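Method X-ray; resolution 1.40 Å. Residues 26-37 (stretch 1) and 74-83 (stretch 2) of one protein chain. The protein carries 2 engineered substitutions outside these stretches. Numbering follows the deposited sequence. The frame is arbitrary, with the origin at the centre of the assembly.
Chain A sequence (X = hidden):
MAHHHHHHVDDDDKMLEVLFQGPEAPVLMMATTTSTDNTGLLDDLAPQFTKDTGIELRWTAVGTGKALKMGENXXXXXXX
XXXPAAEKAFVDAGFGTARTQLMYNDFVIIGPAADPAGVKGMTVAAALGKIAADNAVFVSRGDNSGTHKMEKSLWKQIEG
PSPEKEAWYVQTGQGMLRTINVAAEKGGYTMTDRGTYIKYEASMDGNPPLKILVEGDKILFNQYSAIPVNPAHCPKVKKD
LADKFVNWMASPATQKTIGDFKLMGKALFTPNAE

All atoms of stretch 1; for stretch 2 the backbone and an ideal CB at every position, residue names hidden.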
# COMPACT_ATOMS: atom_id res chain seq x y z
N PRO A 26 -13.74 9.24 24.90
CA PRO A 26 -13.00 7.99 24.60
C PRO A 26 -11.97 8.20 23.50
O PRO A 26 -12.21 8.86 22.52
CB PRO A 26 -14.05 7.06 24.10
CG PRO A 26 -15.37 7.74 24.23
CD PRO A 26 -15.18 9.15 24.56
N VAL A 27 -10.79 7.57 23.68
CA VAL A 27 -9.70 7.67 22.76
C VAL A 27 -9.27 6.28 22.36
O VAL A 27 -9.00 5.40 23.18
CB VAL A 27 -8.52 8.36 23.40
CG1 VAL A 27 -7.41 8.55 22.39
CG2 VAL A 27 -8.94 9.77 23.91
N LEU A 28 -9.19 6.08 21.05
CA LEU A 28 -8.74 4.84 20.46
C LEU A 28 -7.36 5.11 19.88
O LEU A 28 -7.19 6.01 19.05
CB LEU A 28 -9.74 4.44 19.35
CG LEU A 28 -9.35 3.18 18.48
CD1 LEU A 28 -9.16 1.88 19.24
CD2 LEU A 28 -10.38 3.01 17.39
N MET A 29 -6.42 4.24 20.22
CA MET A 29 -5.04 4.39 19.76
C MET A 29 -4.70 3.34 18.72
O MET A 29 -4.87 2.17 18.94
CB MET A 29 -4.04 4.15 20.90
CG MET A 29 -4.15 5.05 22.12
SD MET A 29 -4.25 6.82 21.76
CE MET A 29 -2.57 7.12 21.33
N MET A 30 -4.16 3.82 17.62
CA MET A 30 -3.92 2.98 16.43
C MET A 30 -2.45 3.08 16.04
O MET A 30 -1.88 4.09 16.11
CB MET A 30 -4.76 3.46 15.26
CG MET A 30 -4.36 2.96 13.89
SD MET A 30 -5.38 3.62 12.54
CE MET A 30 -6.85 2.76 12.85
N ALA A 31 -1.96 1.95 15.56
CA ALA A 31 -0.74 1.95 14.82
C ALA A 31 -1.03 1.64 13.41
O ALA A 31 -1.75 0.68 13.07
CB ALA A 31 0.21 0.91 15.38
N THR A 32 -0.43 2.44 12.52
CA THR A 32 -0.53 2.22 11.06
C THR A 32 0.79 2.53 10.35
O THR A 32 1.78 2.70 11.05
CB THR A 32 -1.68 3.07 10.55
OG1 THR A 32 -2.04 2.73 9.19
CG2 THR A 32 -1.40 4.57 10.57
N THR A 33 0.78 2.55 9.04
CA THR A 33 2.04 2.67 8.31
C THR A 33 2.27 4.05 7.76
O THR A 33 1.32 4.79 7.51
CB THR A 33 2.11 1.68 7.19
OG1 THR A 33 1.18 1.98 6.12
CG2 THR A 33 1.76 0.26 7.71
N THR A 34 3.54 4.35 7.48
CA THR A 34 3.93 5.59 6.87
C THR A 34 3.23 5.80 5.54
O THR A 34 2.67 6.82 5.29
CB THR A 34 5.45 5.53 6.68
OG1 THR A 34 6.05 5.30 7.96
CG2 THR A 34 5.99 6.85 6.01
N SER A 35 3.13 4.76 4.73
CA SER A 35 2.48 4.91 3.46
C SER A 35 1.01 5.26 3.67
O SER A 35 0.44 6.10 2.91
CB SER A 35 2.58 3.68 2.52
OG SER A 35 2.09 2.54 3.13
N THR A 36 0.38 4.63 4.68
CA THR A 36 -1.04 4.91 4.95
C THR A 36 -1.21 6.39 5.28
O THR A 36 -2.11 7.10 4.73
CB THR A 36 -1.56 4.04 6.09
OG1 THR A 36 -1.39 2.66 5.75
CG2 THR A 36 -3.06 4.26 6.28
N ASP A 37 -0.38 6.84 6.18
CA ASP A 37 -0.48 8.25 6.61
C ASP A 37 -0.28 9.20 5.41
O ASP A 37 -1.04 10.18 5.25
CB ASP A 37 0.50 8.50 7.71
CG ASP A 37 0.37 9.91 8.33
OD1 ASP A 37 -0.69 10.22 8.91
OD2 ASP A 37 1.35 10.63 8.27
N UNK A 74 1.64 -3.80 23.43
CA UNK A 74 0.41 -3.30 24.03
C UNK A 74 0.35 -1.78 23.99
O UNK A 74 -0.36 -1.17 24.83
CB UNK A 74 0.29 -3.79 25.47
N UNK A 75 1.07 -1.16 23.08
CA UNK A 75 1.14 0.29 22.99
C UNK A 75 -0.20 0.89 22.46
O UNK A 75 -0.48 2.12 22.55
CB UNK A 75 2.30 0.69 22.08
N UNK A 76 -0.91 0.10 21.65
CA UNK A 76 -2.07 0.51 20.88
C UNK A 76 -3.19 -0.51 20.97
O UNK A 76 -3.01 -1.68 21.35
CB UNK A 76 -1.68 0.73 19.42
N UNK A 77 -4.40 -0.07 20.65
CA UNK A 77 -5.57 -0.87 20.65
C UNK A 77 -5.91 -1.62 19.34
O UNK A 77 -6.67 -2.58 19.32
CB UNK A 77 -6.74 0.04 21.03
N UNK A 78 -5.38 -1.08 18.24
CA UNK A 78 -5.74 -1.60 16.88
C UNK A 78 -4.63 -1.28 15.91
O UNK A 78 -3.94 -0.29 16.04
CB UNK A 78 -7.06 -1.00 16.38
N UNK A 79 -4.51 -2.16 14.94
CA UNK A 79 -3.61 -1.97 13.83
C UNK A 79 -4.47 -1.70 12.57
O UNK A 79 -5.48 -2.34 12.34
CB UNK A 79 -2.70 -3.19 13.65
N UNK A 80 -3.89 -0.88 11.72
CA UNK A 80 -4.44 -0.75 10.31
C UNK A 80 -3.22 -0.89 9.44
O UNK A 80 -2.41 0.01 9.31
CB UNK A 80 -5.17 0.57 10.05
N UNK A 81 -3.11 -2.04 8.77
CA UNK A 81 -1.86 -2.36 8.06
C UNK A 81 -2.18 -3.08 6.76
O UNK A 81 -3.37 -3.26 6.43
CB UNK A 81 -0.94 -3.22 8.93
N UNK A 82 -1.13 -3.38 6.00
CA UNK A 82 -1.33 -3.91 4.64
C UNK A 82 -0.22 -4.88 4.29
O UNK A 82 0.55 -4.65 3.34
CB UNK A 82 -1.38 -2.78 3.61
N UNK A 83 -0.14 -5.91 5.11
CA UNK A 83 0.91 -6.94 5.00
C UNK A 83 0.39 -8.33 5.46
O UNK A 83 0.60 -8.77 6.58
CB UNK A 83 2.13 -6.53 5.83

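Position 74 has a positive phi, 69°, and its ideal CB has nothing of stretch 1 within 5.5 Å. Glycine or asparagine tolerates such a backbone best, but other residues can adopt it. The deposited residue is Cys-74, the Schellman residue that ends a helix. It is bonded covalently to a group elsewhere in the structure.

At position 75, CA-to-CB points sideways and again meets nothing of stretch 1. Many side chains would fit, polar ones readily. It is Asp-75. Both carboxylate oxygens are hydrogen-bonded just outside the stretches.

Position 76 points toward stretch 1. Its ideal CB lies 3.5 Å from Met-29 O and 4.1 Å from Ala-31 N. The small side chain of Ala-31 leaves room nearby, so a compact apolar residue such as valine, isoleucine or alanine would suit. Val-76 is found. Its CG2 packs 3.9 Å from Ala-31 CB, and its CG1 lies 4.4 Å from Met-29 CB.

Position 77 also points toward stretch 1. Its backbone N donates to Met-29 O at 2.9 Å. The ideal CB lies 3.5 Å from Leu-28 CD1, but the backbone N of Met-29 is a free donor on the near side. A short acceptor such as aspartate or asparagine would suit, and serine is conceivable. The residue is Asp-77. Its OD2 accepts from Met-29 N at 2.9 Å, so the residue holds both polar backbone atoms of Met-29. A water bridges OD2 of Asp-77 to Val-27 O, 2.7 Å from each.

Position 78 pairs with Met-30 in parallel strands, and its side chain shares a sheet face with that of Met-30. Its O accepts from Ala-31 N at 3.0 Å. Leu-28 CD1, 4.6 Å from the ideal CB, adds to the apolar setting. Valine, isoleucine or leucine would suit. Ile-78 is deposited. Its CG2 reaches Met-30 CB at 3.8 Å and Leu-28 CD1 at 4.0 Å.

Position 79 pairs with Ala-31, on the opposite face. The small partner leaves space for a larger apolar chain. Leu-79 takes it, with CD2 3.9 Å from Ala-31 CB.

Position 80 returns to the face of Met-30. Its N donates to Ala-31 O at 3.0 Å, and its O accepts from Thr-32 OG1 at 2.7 Å. With that hydroxyl engaged and Met-30 CE 3.9 Å from the ideal CB, an apolar chain fits. Leu-80 places CB 3.9 Å from Met-30 SD.

Position 81 points sideways, with Thr-33 CG2 4.6 Å from its ideal CB. A beta-branched or other apolar residue would suit. Val-81 brings CG1 to 4.1 Å from Thr-33 CG2.

Position 82 points toward stretch 1, but its ideal CB touches nothing. A long polar chain could reach the hydroxyls of Thr-33, Ser-35 and Thr-36: histidine, glutamine or a longer residue. His-82 does so. Its NE2 hydrogen-bonds Thr-33 OG1 at 2.6 Å, near the ring plane.

Position 83 is out of reach, so stretch 1 sets no preference. Ala-83 occupies this N-cap position.

Stretch 2 74-83: CDVDILLVHA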
# COMPACT_ATOMS: atom_id res chain seq x y z
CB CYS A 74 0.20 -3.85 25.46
SG CYS A 74 0.15 -5.66 25.54
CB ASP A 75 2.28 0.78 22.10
CG ASP A 75 3.65 0.53 22.62
OD1 ASP A 75 3.82 0.73 23.83
OD2 ASP A 75 4.61 0.27 21.82
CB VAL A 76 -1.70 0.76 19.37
CG1 VAL A 76 -0.70 1.87 19.19
CG2 VAL A 76 -1.25 -0.53 18.68
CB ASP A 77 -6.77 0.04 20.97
CG ASP A 77 -6.56 0.86 22.25
OD1 ASP A 77 -6.32 0.22 23.33
OD2 ASP A 77 -6.61 2.11 22.22
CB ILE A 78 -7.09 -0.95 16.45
CG1 ILE A 78 -7.64 -1.68 15.26
CG2 ILE A 78 -6.95 0.52 16.26
CD1 ILE A 78 -9.06 -1.26 14.93
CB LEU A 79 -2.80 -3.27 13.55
CG LEU A 79 -1.94 -3.79 14.65
CD1 LEU A 79 -1.05 -4.93 14.14
CD2 LEU A 79 -1.15 -2.77 15.38
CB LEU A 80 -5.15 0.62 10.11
CG LEU A 80 -5.72 0.82 8.70
CD1 LEU A 80 -6.79 -0.19 8.34
CD2 LEU A 80 -6.23 2.30 8.64
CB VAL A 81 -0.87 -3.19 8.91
CG1 VAL A 81 -0.32 -2.33 10.07
CG2 VAL A 81 -1.58 -4.38 9.45
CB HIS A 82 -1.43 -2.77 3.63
CG HIS A 82 -0.40 -1.71 3.80
ND1 HIS A 82 0.79 -1.72 3.12
CD2 HIS A 82 -0.35 -0.61 4.61
CE1 HIS A 82 1.52 -0.68 3.49
NE2 HIS A 82 0.85 0.02 4.41
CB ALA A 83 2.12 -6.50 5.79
O HOH W 1 -6.85 4.04 24.06
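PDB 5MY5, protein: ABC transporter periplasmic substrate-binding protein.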